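Long-range contacts in alpha-1,4-endofucoidanase (Mariniflexile fucanivorans, PDB 6DLH), which hydrolyses alpha-1,4-linked fucoidan within the chain as a retaining family 107 glycoside hydrolase, and holds calcium ions in its catalytic module and its Ig-like domains: residues 79-84 against 140-145; 705-710 against 726-731; 281-286 against 330-335; 118-123 against 166-171. One frame throughout, in Å; residues are numbered along the deposited sequence.

Contact 1 of 4, residues 79-84 against 140-145; sequences DYVQLP and AGLRTE. With CA (calcium ion), chain H.
Tyr80, Val81 and Gln82 pair in parallel with Arg143, Thr144 and Glu145, placing strands 80-84 and 143-149 side by side in the parallel sheet of the catalytic module. Backbone hydrogen bonds run from Arg143 N to Asp79 O (3.0 Å), Glu145 N to Val81 O and Leu83 N to Glu145 O (2.9 Å), with a weak one from Val81 N to Arg143 O. On the face of Tyr80, Gln82 and Glu145, Glu145 CG lies anti to the backbone N (chi1 -180°) and the extended chain carries the carboxylate out to Gln82. Gln82 NE2 donates to Glu145 OE1 at 2.8 Å, nearly straight at 164°; OE1 lies in the Gln82 amide plane, whereas NE2 stands above the carboxylate plane, the two planes 85° apart. OE1 also lies at the edge of the Tyr80 ring, 3.5 Å from CE2, and bonds with Thr379 OG1, while OE2 bonds with Tyr290 OH, so three hydrogen bonds grip this buried carboxylate. An alanine in place of Glu145 would probably leave Gln82 NE2 and the Thr379 and Tyr290 hydroxyls without this partner and open a gap beside the Tyr80 ring. Apolar contact is slight: Val81 CG2 touches Leu142 CD1 at 4.1 Å. Asp79 chelates a calcium ion through both carboxylate oxygens, OD2 also accepting Leu46 N; four waters and Thr77 O complete the shell. The pairing closes a beta-alpha-beta crossover: Leu137 of helix 129-139 packs on Val81, Leu83, Leu142 and Thr144, strand 46-49 bonds along the other side of 80-84, and Glu145 touches Ala222 and Cys224 of strand 222-226.

Contact 2 of 4, residues 705-710 against 726-731; sequences GENSFT and INVIAT
The beta hairpin of strands 705-713 and 720-729, in the last Ig-like domain of the chain, sets Gly705, Glu706 and Asn707 against Val728, Asn727 and Ile726. Gly705-Val728 and Asn707-Ile726 are hydrogen-bonded antiparallel pairs, each with a bond in both directions; the shortest is Asn707 N to Ile726 O at 2.7 Å. Glu706-Asn727 between them is a non-hydrogen-bonded pair. Gly705 has a positive phi, at which a CB would press on the preceding carbonyl O; its CA lies 3.3 Å from Asn727 OD1. On the face of Glu706 and Asn727, the Glu706 chain bends at chi2 (-69°), which turns CD toward Asn727; Glu706 OE2 lies 3.5 Å from Asn727 CB, the carboxylate and amide planes turned 39° apart. The other face is more buried. There Asn707 ND2 lies 3.7 Å from Val728 CG2 and makes a weak bond to Gly705 O; its stronger acceptor is Asp703 O, and Trp682 NE1 bonds to OD1. Phe709 CE1 approaches Ile726 CD1 at 4.3 Å, and Ile726 packs on Leu645 of strand 642-649. Main-chain bonds therefore hold the two strands together, while the cross-strand side chains add van der Waals contact on both faces but no hydrogen bond, and the buried Asn707 amide finds its polar partners in its own strand, in Asp703 just before the strand and in Trp682.

Contact 3 of 4, residues 281-286 against 330-335; sequences FTSATL and DTRTWN. With CA (calcium ion), chain E.
Ala284 and Asn335 have the nearest CA atoms of two irregular loops, 6.7 Å apart; no direct hydrogen bond links the segments. Segment 330-335 curls round a calcium ion, bound by Asp330 OD1, Arg332 O, Asn335 OD1, a water, Phe327 O and Asp336 OD1. The Asn335 amide is used at both ends: OD1 goes to the metal, and ND2 donates in the amide plane to the syn lone pair of Asp330 OD2 (3.0 Å, 172°). Water fills the polar part of the interface. One molecule joins Ser283 OG, Ala284 O, Arg332 NH1 and Asn335 ND2; a second bridges Ser283 OG and Asp330 OD2, and a third Ala284 O and Arg332 NH1. The direct packing is mainly by Trp334, whose CG, between the backbone N and the carbonyl carbon (chi1 51°), stays close to the main chain leading to Asn335. Leu286 CD2 lies over the six-membered ring, 3.8 Å from its centroid, as a CH-pi contact, with Asn335 CB on the opposite face. Thr285 O meets the ring edge in plane, 3.3 Å from Trp334 CZ3. Arg332 NH2 is bonded further out to Ala241 O. The first loop follows strand 266-269 and the second leads to strand 341-342, both in the parallel sheet of the catalytic module; helix 307-321 lies between the loops in sequence and packs on Phe281 through Leu315, Phe318 and Met319.

Contact 4 of 4, residues 118-123 against 166-171; sequences NLVAPR and PDVSAR
Asn118 reaches from a loop of the catalytic module to the N terminus of helix 168-176, where Asp167 occupies the N-cap position and Val168 opens the first turn. Asn118 has a positive phi, and its chi1 of -80° sets CG beside the backbone N, on the side of the helix start. Its OD1 accepts Asp167 N on a lone pair in the carbonyl plane, at 3.0 Å and 164°, the one definite hydrogen bond across the contact. Pro166 CD packs against the same amide, 3.6 Å from OD1. Val168 is the second main contributor: its CG2 wedges against Asn118, 3.2 Å from the backbone O and 3.3 Å from OD1. Its other branch, CG1, meets Val120 CG2 tip to tip at 3.7 Å, and Val120 in turn packs on Ile102, so Val120 sits between helices 168-176 and 100-104. The Asp167 side chain makes no capping bond; OD1 instead forms a salt bridge with Arg171 NH1, one turn on. An alanine in place of Asn118 would probably leave Asp167 N without its acceptor and open a gap between Pro166 and the Arg171 guanidinium. A backbone bond with Asp164 also ties Asn118 to the approach of the helix. Arg171 NH2 pairs with Asp109, and Asn118 CG lies 4.2 Å above the Arg171 guanidinium plane, offset toward the rim.

Overall arrangement
Contacts 1, 3 and 4 belong to the catalytic module; contact 2 lies in the last Ig-like domain, its centre about 60 Å from that of contact 1. Contact 1 is buried in the core and combines main-chain pairing with a gripped carboxylate. Contact 2 is also a strand pair, but antiparallel, between neighbours in the chain and only partly buried. Nearer the surface, contact 3 joins two loops by water bridges and a tryptophan beside a calcium site, contact 4 a loop and a helix start by an asparagine. Contact 1 holds one calcium-binding residue, contact 3 three. Segments of contacts 1 and 4 alternate along the chain, helix 168-176 following strand 143-149.

Contact 1 of 4, residues 79-84 against 140-145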
loop_
_atom_site.group_PDB
_atom_site.type_symbol
_atom_site.label_atom_id
_atom_site.label_comp_id
_atom_site.label_asym_id
_atom_site.label_seq_id
_atom_site.Cartn_x
_atom_site.Cartn_y
_atom_site.Cartn_z
ATOM N N ASP A 79 3.506 17.930 -1.972
ATOM C CA ASP A 79 4.057 18.020 -0.631
ATOM C C ASP A 79 3.976 16.670 0.079
ATOM O O ASP A 79 4.861 16.331 0.861
ATOM C CB ASP A 79 3.389 19.154 0.149
ATOM C CG ASP A 79 3.628 20.519 -0.480
ATOM O OD1 ASP A 79 4.801 20.952 -0.524
ATOM O OD2 ASP A 79 2.646 21.140 -0.945
ATOM N N TYR A 80 2.920 15.897 -0.190
ATOM C CA TYR A 80 2.695 14.687 0.586
ATOM C C TYR A 80 1.792 13.713 -0.169
ATOM O O TYR A 80 1.122 14.088 -1.135
ATOM C CB TYR A 80 2.163 15.031 1.984
ATOM C CG TYR A 80 0.751 15.567 2.035
ATOM C CD1 TYR A 80 0.470 16.907 1.773
ATOM C CD2 TYR A 80 -0.311 14.733 2.361
ATOM C CE1 TYR A 80 -0.831 17.393 1.825
ATOM C CE2 TYR A 80 -1.613 15.205 2.427
ATOM C CZ TYR A 80 -1.874 16.537 2.147
ATOM O OH TYR A 80 -3.163 16.989 2.195
ATOM N N VAL A 81 1.798 12.455 0.294
ATOM C CA VAL A 81 0.962 11.388 -0.228
ATOM C C VAL A 81 0.292 10.676 0.952
ATOM O O VAL A 81 0.941 10.407 1.964
ATOM C CB VAL A 81 1.800 10.399 -1.060
ATOM C CG1 VAL A 81 0.974 9.211 -1.552
ATOM C CG2 VAL A 81 2.509 11.079 -2.224
ATOM N N GLN A 82 -1.006 10.371 0.797
ATOM C CA GLN A 82 -1.764 9.581 1.756
ATOM C C GLN A 82 -1.638 8.098 1.413
ATOM O O GLN A 82 -1.818 7.708 0.260
ATOM C CB GLN A 82 -3.235 10.015 1.806
ATOM C CG GLN A 82 -4.080 9.190 2.776
ATOM C CD GLN A 82 -5.536 9.592 2.853
ATOM O OE1 GLN A 82 -6.428 8.754 2.745
ATOM N NE2 GLN A 82 -5.792 10.879 3.039
ATOM N N LEU A 83 -1.323 7.296 2.439
ATOM C CA LEU A 83 -1.177 5.853 2.339
ATOM C C LEU A 83 -2.169 5.187 3.289
ATOM O O LEU A 83 -2.513 5.747 4.327
ATOM C CB LEU A 83 0.243 5.458 2.756
ATOM C CG LEU A 83 1.385 6.075 1.957
ATOM C CD1 LEU A 83 2.704 5.868 2.701
ATOM C CD2 LEU A 83 1.449 5.476 0.556
ATOM N N PRO A 84 -2.642 3.959 2.998
ATOM C CA PRO A 84 -3.424 3.217 3.985
ATOM C C PRO A 84 -2.477 2.749 5.084
ATOM O O PRO A 84 -1.301 2.503 4.811
ATOM C CB PRO A 84 -3.904 1.998 3.190
ATOM C CG PRO A 84 -2.847 1.816 2.118
ATOM C CD PRO A 84 -2.437 3.222 1.743
ATOM N N ALA A 140 12.037 10.783 -1.574
ATOM C CA ALA A 140 11.506 11.510 -2.719
ATOM C C ALA A 140 11.159 12.945 -2.328
ATOM O O ALA A 140 10.693 13.723 -3.163
ATOM C CB ALA A 140 10.316 10.779 -3.293
ATOM N N GLY A 141 11.395 13.288 -1.053
ATOM C CA GLY A 141 11.240 14.653 -0.581
ATOM C C GLY A 141 9.819 14.982 -0.119
ATOM O O GLY A 141 9.479 16.159 0.001
ATOM N N LEU A 142 9.029 13.947 0.203
ATOM C CA LEU A 142 7.605 14.087 0.488
ATOM C C LEU A 142 7.291 13.688 1.931
ATOM O O LEU A 142 7.892 12.762 2.465
ATOM C CB LEU A 142 6.812 13.210 -0.493
ATOM C CG LEU A 142 6.854 13.627 -1.970
ATOM C CD1 LEU A 142 6.328 12.521 -2.876
ATOM C CD2 LEU A 142 6.073 14.913 -2.210
ATOM N N ARG A 143 6.311 14.381 2.534
ATOM C CA ARG A 143 5.729 14.033 3.824
ATOM C C ARG A 143 4.637 12.993 3.596
ATOM O O ARG A 143 4.327 12.668 2.453
ATOM C CB ARG A 143 5.209 15.292 4.535
ATOM C CG ARG A 143 6.321 16.141 5.138
ATOM C CD ARG A 143 5.961 17.568 5.505
ATOM N NE ARG A 143 5.825 17.655 6.946
ATOM C CZ ARG A 143 6.638 18.311 7.766
ATOM N NH1 ARG A 143 7.325 19.364 7.351
ATOM N NH2 ARG A 143 6.746 17.905 9.014
ATOM N N THR A 144 4.083 12.446 4.686
ATOM C CA THR A 144 3.114 11.365 4.571
ATOM C C THR A 144 1.899 11.636 5.458
ATOM O O THR A 144 2.001 12.290 6.499
ATOM C CB THR A 144 3.749 9.997 4.867
ATOM O OG1 THR A 144 3.915 9.908 6.282
ATOM C CG2 THR A 144 5.094 9.815 4.203
ATOM N N GLU A 145 0.749 11.133 4.996
ATOM C CA GLU A 145 -0.521 11.139 5.708
ATOM C C GLU A 145 -1.005 9.696 5.710
ATOM O O GLU A 145 -0.943 9.032 4.679
ATOM C CB GLU A 145 -1.519 12.064 4.997
ATOM C CG GLU A 145 -2.895 12.156 5.655
ATOM C CD GLU A 145 -3.961 12.962 4.902
ATOM O OE1 GLU A 145 -3.946 12.962 3.646
ATOM O OE2 GLU A 145 -4.825 13.585 5.572
HETATM CA CA CA H . 4.150 22.581 -2.113
HETATM O O HOH W 1 1.979 23.498 -2.762
HETATM O O HOH W 2 4.501 24.612 -3.696
HETATM O O HOH W 3 6.507 22.561 -2.263
HETATM O O HOH W 4 3.973 24.046 -0.360
#

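Contact 2 of 4, residues 705-710 against 726-731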
loop_
_atom_site.group_PDB
_atom_site.type_symbol
_atom_site.label_atom_id
_atom_site.label_comp_id
_atom_site.label_asym_id
_atom_site.label_seq_id
_atom_site.Cartn_x
_atom_site.Cartn_y
_atom_site.Cartn_z
ATOM N N GLY A 705 -32.333 -37.484 -14.143
ATOM C CA GLY A 705 -31.743 -38.371 -13.151
ATOM C C GLY A 705 -30.243 -38.553 -13.371
ATOM O O GLY A 705 -29.644 -37.827 -14.164
ATOM N N GLU A 706 -29.667 -39.554 -12.688
ATOM C CA GLU A 706 -28.230 -39.735 -12.578
ATOM C C GLU A 706 -27.665 -40.319 -13.874
ATOM O O GLU A 706 -27.917 -41.473 -14.203
ATOM C CB GLU A 706 -27.898 -40.600 -11.354
ATOM C CG GLU A 706 -28.394 -40.027 -10.024
ATOM C CD GLU A 706 -27.690 -38.767 -9.536
ATOM O OE1 GLU A 706 -26.636 -38.420 -10.107
ATOM O OE2 GLU A 706 -28.195 -38.130 -8.583
ATOM N N ASN A 707 -26.882 -39.510 -14.590
ATOM C CA ASN A 707 -26.278 -39.885 -15.858
ATOM C C ASN A 707 -24.823 -40.273 -15.618
ATOM O O ASN A 707 -24.014 -39.427 -15.242
ATOM C CB ASN A 707 -26.335 -38.739 -16.873
ATOM C CG ASN A 707 -27.716 -38.495 -17.449
ATOM O OD1 ASN A 707 -27.870 -38.441 -18.668
ATOM N ND2 ASN A 707 -28.722 -38.356 -16.594
ATOM N N SER A 708 -24.503 -41.552 -15.860
ATOM C CA SER A 708 -23.185 -42.078 -15.550
ATOM C C SER A 708 -22.317 -42.125 -16.807
ATOM O O SER A 708 -22.757 -42.580 -17.862
ATOM C CB SER A 708 -23.297 -43.417 -14.870
ATOM O OG SER A 708 -22.012 -43.950 -14.588
ATOM N N PHE A 709 -21.079 -41.640 -16.678
ATOM C CA PHE A 709 -20.134 -41.591 -17.783
ATOM C C PHE A 709 -18.791 -42.153 -17.328
ATOM O O PHE A 709 -18.505 -42.196 -16.134
ATOM C CB PHE A 709 -19.925 -40.152 -18.263
ATOM C CG PHE A 709 -21.175 -39.428 -18.695
ATOM C CD1 PHE A 709 -21.995 -38.806 -17.760
ATOM C CD2 PHE A 709 -21.530 -39.361 -20.033
ATOM C CE1 PHE A 709 -23.146 -38.141 -18.157
ATOM C CE2 PHE A 709 -22.683 -38.697 -20.428
ATOM C CZ PHE A 709 -23.486 -38.087 -19.491
ATOM N N THR A 710 -17.963 -42.574 -18.289
ATOM C CA THR A 710 -16.613 -42.998 -17.958
ATOM C C THR A 710 -15.631 -42.282 -18.885
ATOM O O THR A 710 -15.908 -42.094 -20.071
ATOM C CB THR A 710 -16.479 -44.532 -17.932
ATOM O OG1 THR A 710 -16.523 -45.035 -19.269
ATOM C CG2 THR A 710 -17.538 -45.217 -17.092
ATOM N N ILE A 726 -23.544 -37.019 -13.330
ATOM C CA ILE A 726 -24.311 -35.783 -13.396
ATOM C C ILE A 726 -25.792 -36.116 -13.240
ATOM O O ILE A 726 -26.343 -36.887 -14.025
ATOM C CB ILE A 726 -24.074 -35.033 -14.725
ATOM C CG1 ILE A 726 -22.618 -34.605 -14.913
ATOM C CG2 ILE A 726 -25.022 -33.848 -14.846
ATOM C CD1 ILE A 726 -22.251 -34.296 -16.348
ATOM N N ASN A 727 -26.425 -35.501 -12.237
ATOM C CA ASN A 727 -27.871 -35.519 -12.099
ATOM C C ASN A 727 -28.481 -34.454 -13.011
ATOM O O ASN A 727 -28.144 -33.275 -12.909
ATOM C CB ASN A 727 -28.296 -35.278 -10.649
ATOM C CG ASN A 727 -29.780 -35.490 -10.449
ATOM O OD1 ASN A 727 -30.477 -35.880 -11.380
ATOM N ND2 ASN A 727 -30.267 -35.248 -9.243
ATOM N N VAL A 728 -29.388 -34.883 -13.900
ATOM C CA VAL A 728 -30.106 -33.978 -14.783
ATOM C C VAL A 728 -31.502 -33.749 -14.204
ATOM O O VAL A 728 -32.283 -34.688 -14.103
ATOM C CB VAL A 728 -30.156 -34.515 -16.230
ATOM C CG1 VAL A 728 -31.023 -33.657 -17.142
ATOM C CG2 VAL A 728 -28.769 -34.685 -16.833
ATOM N N ILE A 729 -31.796 -32.501 -13.811
ATOM C CA ILE A 729 -33.104 -32.112 -13.301
ATOM C C ILE A 729 -33.973 -31.676 -14.479
ATOM O O ILE A 729 -33.556 -30.850 -15.292
ATOM C CB ILE A 729 -32.990 -30.983 -12.252
ATOM C CG1 ILE A 729 -31.981 -31.289 -11.141
ATOM C CG2 ILE A 729 -34.356 -30.611 -11.690
ATOM C CD1 ILE A 729 -32.414 -32.373 -10.179
ATOM N N ALA A 730 -35.192 -32.230 -14.541
ATOM C CA ALA A 730 -36.149 -31.951 -15.602
ATOM C C ALA A 730 -36.855 -30.624 -15.331
ATOM O O ALA A 730 -37.228 -30.337 -14.192
ATOM C CB ALA A 730 -37.140 -33.087 -15.713
ATOM N N THR A 731 -37.044 -29.841 -16.401
ATOM C CA THR A 731 -37.625 -28.510 -16.306
ATOM C C THR A 731 -39.150 -28.619 -16.307
ATOM O O THR A 731 -39.764 -28.768 -17.364
ATOM C CB THR A 731 -37.112 -27.597 -17.428
ATOM O OG1 THR A 731 -35.692 -27.718 -17.552
ATOM C CG2 THR A 731 -37.492 -26.146 -17.219
#

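Contact 3 of 4, residues 281-286 against 330-335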
loop_
_atom_site.group_PDB
_atom_site.type_symbol
_atom_site.label_atom_id
_atom_site.label_comp_id
_atom_site.label_asym_id
_atom_site.label_seq_id
_atom_site.Cartn_x
_atom_site.Cartn_y
_atom_site.Cartn_z
ATOM N N PHE A 281 -16.765 22.646 7.493
ATOM C CA PHE A 281 -16.101 21.630 8.291
ATOM C C PHE A 281 -16.823 21.461 9.625
ATOM O O PHE A 281 -17.051 22.438 10.338
ATOM C CB PHE A 281 -14.625 21.976 8.507
ATOM C CG PHE A 281 -13.854 22.337 7.260
ATOM C CD1 PHE A 281 -13.609 21.393 6.273
ATOM C CD2 PHE A 281 -13.361 23.624 7.080
ATOM C CE1 PHE A 281 -12.905 21.728 5.127
ATOM C CE2 PHE A 281 -12.666 23.963 5.929
ATOM C CZ PHE A 281 -12.425 23.008 4.959
ATOM N N THR A 282 -17.192 20.213 9.936
ATOM C CA THR A 282 -17.586 19.829 11.284
ATOM C C THR A 282 -16.525 20.325 12.272
ATOM O O THR A 282 -15.328 20.249 12.000
ATOM C CB THR A 282 -17.832 18.315 11.359
ATOM O OG1 THR A 282 -19.006 18.047 10.593
ATOM C CG2 THR A 282 -18.044 17.807 12.769
ATOM N N SER A 283 -16.984 20.863 13.407
ATOM C CA SER A 283 -16.127 21.528 14.377
ATOM C C SER A 283 -15.023 20.600 14.886
ATOM O O SER A 283 -15.212 19.391 15.006
ATOM C CB SER A 283 -16.946 22.071 15.517
ATOM O OG SER A 283 -16.238 23.111 16.171
ATOM N N ALA A 284 -13.867 21.190 15.192
ATOM C CA ALA A 284 -12.724 20.452 15.704
ATOM C C ALA A 284 -13.051 19.833 17.064
ATOM O O ALA A 284 -13.631 20.490 17.931
ATOM C CB ALA A 284 -11.540 21.382 15.809
ATOM N N THR A 285 -12.673 18.558 17.239
ATOM C CA THR A 285 -12.568 17.989 18.570
ATOM C C THR A 285 -11.311 18.557 19.221
ATOM O O THR A 285 -10.616 19.375 18.621
ATOM C CB THR A 285 -12.527 16.457 18.550
ATOM O OG1 THR A 285 -11.313 16.054 17.914
ATOM C CG2 THR A 285 -13.733 15.830 17.889
ATOM N N LEU A 286 -11.023 18.114 20.450
ATOM C CA LEU A 286 -9.831 18.564 21.150
ATOM C C LEU A 286 -8.588 17.917 20.536
ATOM O O LEU A 286 -7.468 18.248 20.916
ATOM C CB LEU A 286 -9.966 18.225 22.640
ATOM C CG LEU A 286 -10.996 19.044 23.424
ATOM C CD1 LEU A 286 -11.440 18.303 24.675
ATOM C CD2 LEU A 286 -10.462 20.427 23.777
ATOM N N ASP A 330 -15.721 30.982 15.543
ATOM C CA ASP A 330 -16.583 30.597 16.650
ATOM C C ASP A 330 -16.123 31.284 17.937
ATOM O O ASP A 330 -15.363 32.251 17.895
ATOM C CB ASP A 330 -16.675 29.071 16.770
ATOM C CG ASP A 330 -15.358 28.391 17.110
ATOM O OD1 ASP A 330 -14.355 29.110 17.314
ATOM O OD2 ASP A 330 -15.341 27.144 17.165
ATOM N N THR A 331 -16.568 30.743 19.080
ATOM C CA THR A 331 -16.360 31.368 20.379
ATOM C C THR A 331 -15.277 30.639 21.177
ATOM O O THR A 331 -14.954 31.058 22.285
ATOM C CB THR A 331 -17.679 31.494 21.160
ATOM O OG1 THR A 331 -18.291 30.210 21.274
ATOM C CG2 THR A 331 -18.661 32.455 20.525
ATOM N N ARG A 332 -14.714 29.558 20.616
ATOM C CA ARG A 332 -13.659 28.800 21.277
ATOM C C ARG A 332 -12.295 29.272 20.771
ATOM O O ARG A 332 -12.090 29.384 19.569
ATOM C CB ARG A 332 -13.858 27.304 21.018
ATOM C CG ARG A 332 -15.230 26.772 21.409
ATOM C CD ARG A 332 -15.448 25.394 20.812
ATOM N NE ARG A 332 -16.540 24.639 21.412
ATOM C CZ ARG A 332 -16.808 23.360 21.152
ATOM N NH1 ARG A 332 -16.061 22.673 20.300
ATOM N NH2 ARG A 332 -17.828 22.765 21.745
ATOM N N THR A 333 -11.358 29.542 21.687
ATOM C CA THR A 333 -10.047 30.056 21.309
ATOM C C THR A 333 -9.084 28.914 20.987
ATOM O O THR A 333 -8.131 29.087 20.229
ATOM C CB THR A 333 -9.401 30.887 22.428
ATOM O OG1 THR A 333 -9.305 30.060 23.592
ATOM C CG2 THR A 333 -10.143 32.171 22.734
ATOM N N TRP A 334 -9.330 27.748 21.582
ATOM C CA TRP A 334 -8.335 26.691 21.608
ATOM C C TRP A 334 -8.173 26.029 20.237
ATOM O O TRP A 334 -7.208 25.297 20.025
ATOM C CB TRP A 334 -8.679 25.670 22.700
ATOM C CG TRP A 334 -10.088 25.169 22.642
ATOM C CD1 TRP A 334 -11.158 25.650 23.340
ATOM C CD2 TRP A 334 -10.585 24.080 21.840
ATOM N NE1 TRP A 334 -12.283 24.928 23.039
ATOM C CE2 TRP A 334 -11.966 23.962 22.119
ATOM C CE3 TRP A 334 -10.006 23.193 20.922
ATOM C CZ2 TRP A 334 -12.768 22.997 21.507
ATOM C CZ3 TRP A 334 -10.799 22.241 20.321
ATOM C CH2 TRP A 334 -12.160 22.143 20.614
ATOM N N ASN A 335 -9.113 26.292 19.317
ATOM C CA ASN A 335 -9.151 25.611 18.031
ATOM C C ASN A 335 -8.690 26.541 16.911
ATOM O O ASN A 335 -8.945 26.270 15.739
ATOM C CB ASN A 335 -10.529 24.999 17.745
ATOM C CG ASN A 335 -11.653 26.004 17.580
ATOM O OD1 ASN A 335 -11.429 27.205 17.421
ATOM N ND2 ASN A 335 -12.882 25.521 17.613
HETATM CA CA CA E . -11.999 29.401 17.307
HETATM O O HOH W 5 -14.132 23.156 17.985
HETATM O O HOH W 6 -16.941 25.391 15.500
HETATM O O HOH W 7 -16.022 20.107 18.853
HETATM O O HOH W 8 -12.628 31.732 16.985
#

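Contact 4 of 4, residues 118-123 against 166-171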
loop_
_atom_site.group_PDB
_atom_site.type_symbol
_atom_site.label_atom_id
_atom_site.label_comp_id
_atom_site.label_asym_id
_atom_site.label_seq_id
_atom_site.Cartn_x
_atom_site.Cartn_y
_atom_site.Cartn_z
ATOM N N ASN A 118 -8.108 -15.299 6.705
ATOM C CA ASN A 118 -8.076 -14.673 8.021
ATOM C C ASN A 118 -6.731 -13.999 8.287
ATOM O O ASN A 118 -6.418 -13.698 9.437
ATOM C CB ASN A 118 -8.425 -15.652 9.148
ATOM C CG ASN A 118 -9.913 -15.893 9.297
ATOM O OD1 ASN A 118 -10.675 -14.970 9.578
ATOM N ND2 ASN A 118 -10.334 -17.135 9.119
ATOM N N LEU A 119 -5.938 -13.751 7.235
ATOM C CA LEU A 119 -4.704 -12.998 7.405
ATOM C C LEU A 119 -4.921 -11.560 6.933
ATOM O O LEU A 119 -5.162 -11.319 5.750
ATOM C CB LEU A 119 -3.557 -13.690 6.658
ATOM C CG LEU A 119 -2.202 -12.978 6.727
ATOM C CD1 LEU A 119 -1.663 -12.919 8.151
ATOM C CD2 LEU A 119 -1.189 -13.620 5.787
ATOM N N VAL A 120 -4.846 -10.614 7.877
ATOM C CA VAL A 120 -5.239 -9.240 7.606
ATOM C C VAL A 120 -4.077 -8.305 7.914
ATOM O O VAL A 120 -4.276 -7.116 8.154
ATOM C CB VAL A 120 -6.531 -8.817 8.338
ATOM C CG1 VAL A 120 -7.777 -9.411 7.704
ATOM C CG2 VAL A 120 -6.496 -9.086 9.836
ATOM N N ALA A 121 -2.865 -8.865 7.912
ATOM C CA ALA A 121 -1.647 -8.075 7.855
ATOM C C ALA A 121 -0.638 -8.798 6.966
ATOM O O ALA A 121 -0.843 -9.958 6.611
ATOM C CB ALA A 121 -1.109 -7.824 9.243
ATOM N N PRO A 122 0.456 -8.128 6.536
ATOM C CA PRO A 122 1.587 -8.832 5.932
ATOM C C PRO A 122 2.360 -9.570 7.025
ATOM O O PRO A 122 2.597 -9.016 8.100
ATOM C CB PRO A 122 2.424 -7.682 5.355
ATOM C CG PRO A 122 2.123 -6.511 6.269
ATOM C CD PRO A 122 0.658 -6.671 6.609
ATOM N N ARG A 123 2.747 -10.822 6.736
ATOM C CA ARG A 123 3.486 -11.657 7.677
ATOM C C ARG A 123 4.810 -10.978 8.019
ATOM O O ARG A 123 5.569 -10.603 7.128
ATOM C CB ARG A 123 3.718 -13.059 7.105
ATOM C CG ARG A 123 2.453 -13.862 6.843
ATOM C CD ARG A 123 2.737 -15.069 5.971
ATOM N NE ARG A 123 2.628 -14.805 4.541
ATOM C CZ ARG A 123 1.940 -15.548 3.673
ATOM N NH1 ARG A 123 1.330 -16.652 4.066
ATOM N NH2 ARG A 123 1.876 -15.190 2.401
ATOM N N PRO A 166 -13.105 -14.421 7.452
ATOM C CA PRO A 166 -14.439 -14.667 8.013
ATOM C C PRO A 166 -14.640 -14.447 9.511
ATOM O O PRO A 166 -15.737 -14.079 9.920
ATOM C CB PRO A 166 -14.734 -16.129 7.636
ATOM C CG PRO A 166 -13.906 -16.355 6.395
ATOM C CD PRO A 166 -12.639 -15.562 6.645
ATOM N N ASP A 167 -13.593 -14.652 10.319
ATOM C CA ASP A 167 -13.771 -14.563 11.763
ATOM C C ASP A 167 -12.598 -13.861 12.446
ATOM O O ASP A 167 -12.314 -14.139 13.609
ATOM C CB ASP A 167 -14.121 -15.919 12.392
ATOM C CG ASP A 167 -13.515 -17.127 11.694
ATOM O OD1 ASP A 167 -12.276 -17.259 11.722
ATOM O OD2 ASP A 167 -14.294 -17.926 11.122
ATOM N N VAL A 168 -11.957 -12.923 11.736
ATOM C CA VAL A 168 -10.893 -12.119 12.321
ATOM C C VAL A 168 -11.487 -11.147 13.340
ATOM O O VAL A 168 -10.885 -10.906 14.386
ATOM C CB VAL A 168 -10.068 -11.386 11.245
ATOM C CG1 VAL A 168 -9.431 -10.111 11.778
ATOM C CG2 VAL A 168 -9.005 -12.288 10.644
ATOM N N SER A 169 -12.661 -10.584 13.015
ATOM C CA SER A 169 -13.325 -9.642 13.903
ATOM C C SER A 169 -13.633 -10.321 15.238
ATOM O O SER A 169 -13.296 -9.794 16.304
ATOM C CB SER A 169 -14.562 -9.045 13.263
ATOM O OG SER A 169 -14.217 -8.039 12.318
ATOM N N ALA A 170 -14.245 -11.512 15.148
ATOM C CA ALA A 170 -14.521 -12.365 16.297
ATOM C C ALA A 170 -13.258 -12.551 17.136
ATOM O O ALA A 170 -13.262 -12.265 18.333
ATOM C CB ALA A 170 -15.089 -13.690 15.837
ATOM N N ARG A 171 -12.169 -12.982 16.485
ATOM C CA ARG A 171 -10.954 -13.371 17.184
ATOM C C ARG A 171 -10.293 -12.167 17.850
ATOM O O ARG A 171 -9.646 -12.315 18.886
ATOM C CB ARG A 171 -9.986 -14.115 16.257
ATOM C CG ARG A 171 -10.464 -15.495 15.828
ATOM C CD ARG A 171 -9.435 -16.210 14.973
ATOM N NE ARG A 171 -10.013 -17.298 14.194
ATOM C CZ ARG A 171 -9.384 -17.959 13.225
ATOM N NH1 ARG A 171 -9.994 -18.952 12.600
ATOM N NH2 ARG A 171 -8.153 -17.625 12.877
#